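Local coordinates for 2-oxoglutarate (2OG) and Fe(II)-dependent oxygenase superfamily protein (Arabidopsis thaliana, PDB 6KWA) that probably catalyses the irreversible 2-oxoglutarate-dependent oxidation of the auxin indole-3-acetic acid to inactive 2-oxoindole-3-acetic acid, at residues P3-E8 with G27-I32. Numbering follows the deposited sequence.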
loop_
_atom_site.group_PDB
_atom_site.type_symbol
_atom_site.label_atom_id
_atom_site.label_comp_id
_atom_site.label_asym_id
_atom_site.label_seq_id
_atom_site.Cartn_x
_atom_site.Cartn_y
_atom_site.Cartn_z
ATOM N N PRO A 3 -15.479 1.099 3.485
ATOM C CA PRO A 3 -15.756 0.605 4.827
ATOM C C PRO A 3 -14.528 0.649 5.696
ATOM O O PRO A 3 -13.384 0.632 5.230
ATOM C CB PRO A 3 -16.225 -0.828 4.591
ATOM C CG PRO A 3 -15.658 -1.206 3.287
ATOM C CD PRO A 3 -15.608 0.035 2.474
ATOM N N THR A 4 -14.781 0.748 6.984
ATOM C CA THR A 4 -13.743 0.666 7.962
ATOM C C THR A 4 -13.955 -0.631 8.688
ATOM O O THR A 4 -15.092 -0.976 8.994
ATOM C CB THR A 4 -13.763 1.837 8.902
ATOM O OG1 THR A 4 -13.438 3.012 8.154
ATOM C CG2 THR A 4 -12.739 1.615 10.016
ATOM N N ILE A 5 -12.880 -1.405 8.803
ATOM C CA ILE A 5 -12.898 -2.734 9.403
ATOM C C ILE A 5 -12.076 -2.823 10.683
ATOM O O ILE A 5 -10.899 -2.475 10.702
ATOM C CB ILE A 5 -12.416 -3.773 8.368
ATOM C CG1 ILE A 5 -13.522 -3.874 7.311
ATOM C CG2 ILE A 5 -12.152 -5.114 9.009
ATOM C CD1 ILE A 5 -13.379 -4.997 6.350
ATOM N N ASP A 6 -12.718 -3.291 11.748
ATOM C CA ASP A 6 -12.112 -3.448 13.077
ATOM C C ASP A 6 -11.410 -4.789 13.167
ATOM O O ASP A 6 -12.065 -5.817 13.304
ATOM C CB ASP A 6 -13.210 -3.335 14.156
ATOM C CG ASP A 6 -12.658 -3.295 15.600
ATOM O OD1 ASP A 6 -11.478 -3.620 15.856
ATOM O OD2 ASP A 6 -13.443 -2.921 16.494
ATOM N N LEU A 7 -10.078 -4.781 13.161
ATOM C CA LEU A 7 -9.313 -6.020 13.157
ATOM C C LEU A 7 -9.331 -6.692 14.525
ATOM O O LEU A 7 -8.808 -7.797 14.660
ATOM C CB LEU A 7 -7.864 -5.756 12.724
ATOM C CG LEU A 7 -7.693 -5.275 11.266
ATOM C CD1 LEU A 7 -6.232 -5.139 10.899
ATOM C CD2 LEU A 7 -8.386 -6.213 10.270
ATOM N N GLU A 8 -9.935 -6.042 15.529
ATOM C CA GLU A 8 -10.131 -6.698 16.846
ATOM C C GLU A 8 -11.550 -7.269 17.024
ATOM O O GLU A 8 -11.964 -7.559 18.137
ATOM C CB GLU A 8 -9.826 -5.762 18.015
ATOM C CG GLU A 8 -8.343 -5.471 18.191
ATOM C CD GLU A 8 -8.070 -4.483 19.319
ATOM O OE1 GLU A 8 -9.032 -3.882 19.855
ATOM O OE2 GLU A 8 -6.889 -4.316 19.683
ATOM N N GLY A 27 -12.811 -2.957 -3.319
ATOM C CA GLY A 27 -11.394 -3.141 -3.557
ATOM C C GLY A 27 -10.500 -2.404 -2.577
ATOM O O GLY A 27 -9.283 -2.343 -2.745
ATOM N N CYS A 28 -11.104 -1.883 -1.519
ATOM C CA CYS A 28 -10.343 -1.186 -0.506
ATOM C C CYS A 28 -11.111 -1.125 0.782
ATOM O O CYS A 28 -12.330 -1.298 0.800
ATOM C CB CYS A 28 -10.000 0.238 -0.984
ATOM S SG CYS A 28 -11.470 1.212 -1.427
ATOM N N PHE A 29 -10.392 -0.882 1.865
ATOM C CA PHE A 29 -11.017 -0.676 3.161
ATOM C C PHE A 29 -10.020 -0.079 4.114
ATOM O O PHE A 29 -8.824 -0.232 3.950
ATOM C CB PHE A 29 -11.601 -1.980 3.726
ATOM C CG PHE A 29 -10.625 -3.097 3.836
ATOM C CD1 PHE A 29 -9.977 -3.364 5.033
ATOM C CD2 PHE A 29 -10.381 -3.921 2.742
ATOM C CE1 PHE A 29 -9.094 -4.414 5.132
ATOM C CE2 PHE A 29 -9.473 -4.964 2.831
ATOM C CZ PHE A 29 -8.840 -5.229 4.040
ATOM N N ARG A 30 -10.541 0.540 5.157
ATOM C CA ARG A 30 -9.719 1.124 6.192
ATOM C C ARG A 30 -9.624 0.084 7.307
ATOM O O ARG A 30 -10.551 -0.706 7.471
ATOM C CB ARG A 30 -10.385 2.426 6.667
ATOM C CG ARG A 30 -9.538 3.392 7.488
ATOM C CD ARG A 30 -10.360 4.676 7.830
ATOM N NE ARG A 30 -10.335 5.696 6.777
ATOM C CZ ARG A 30 -11.388 6.094 6.061
ATOM N NH1 ARG A 30 -12.596 5.572 6.264
ATOM N NH2 ARG A 30 -11.233 7.041 5.139
ATOM N N VAL A 31 -8.504 0.022 8.023
ATOM C CA VAL A 31 -8.453 -0.812 9.212
ATOM C C VAL A 31 -8.179 0.049 10.445
ATOM O O VAL A 31 -7.434 1.043 10.396
ATOM C CB VAL A 31 -7.407 -1.951 9.123
ATOM C CG1 VAL A 31 -7.876 -2.996 8.107
ATOM C CG2 VAL A 31 -5.995 -1.436 8.782
ATOM N N ILE A 32 -8.847 -0.320 11.537
ATOM C CA ILE A 32 -8.598 0.235 12.864
ATOM C C ILE A 32 -8.252 -0.912 13.787
ATOM O O ILE A 32 -8.505 -2.082 13.455
ATOM C CB ILE A 32 -9.826 0.969 13.426
ATOM C CG1 ILE A 32 -11.041 0.030 13.406
ATOM C CG2 ILE A 32 -10.100 2.237 12.650
ATOM C CD1 ILE A 32 -12.281 0.601 14.069
#
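Arg30 reaches across to its bridge partner Thr4: extended as far as CD, then bent at chi3 (-85°), it brings NH1 to Thr4 OG1 at 3.3 Å, the hydroxyl 6° out of the guanidinium plane. NH2 donates a hydrogen bond to Asp201 O, so the guanidinium links edge strand 4-6, through Thr4, to the residue after strand 197-200. An alanine here would remove the guanidinium and would probably leave the Thr4 hydroxyl and the Asp201 carbonyl each without this donor. Four backbone hydrogen bonds of the parallel type alternate: Arg30 N to Pro3 O, Ile5 N to Arg30 O, Ile32 N to Ile5 O and Leu7 N to Ile32 O. On the face shared with Thr4, Ile32 CG2 meets Thr4 CG2 at 3.8 Å, while Ile32 CG1 lies against Asp6 CA. Ile5 and Val31 point to the other face, where Ile5 CD1 approaches the Phe29 ring obliquely, 4.0 Å from Phe29 CD1, and Leu7 CD1 reaches Val31 CB at 3.8 Å. Asp6 OD1 accepts from Glu8 N (an Asx turn) and Asn33 ND2. Helix 12-25 packs on Ile5 and Phe29, completing with strands 4-6 and 28-32 a beta-alpha-beta unit at the edge of the double-stranded beta-helix's major sheet.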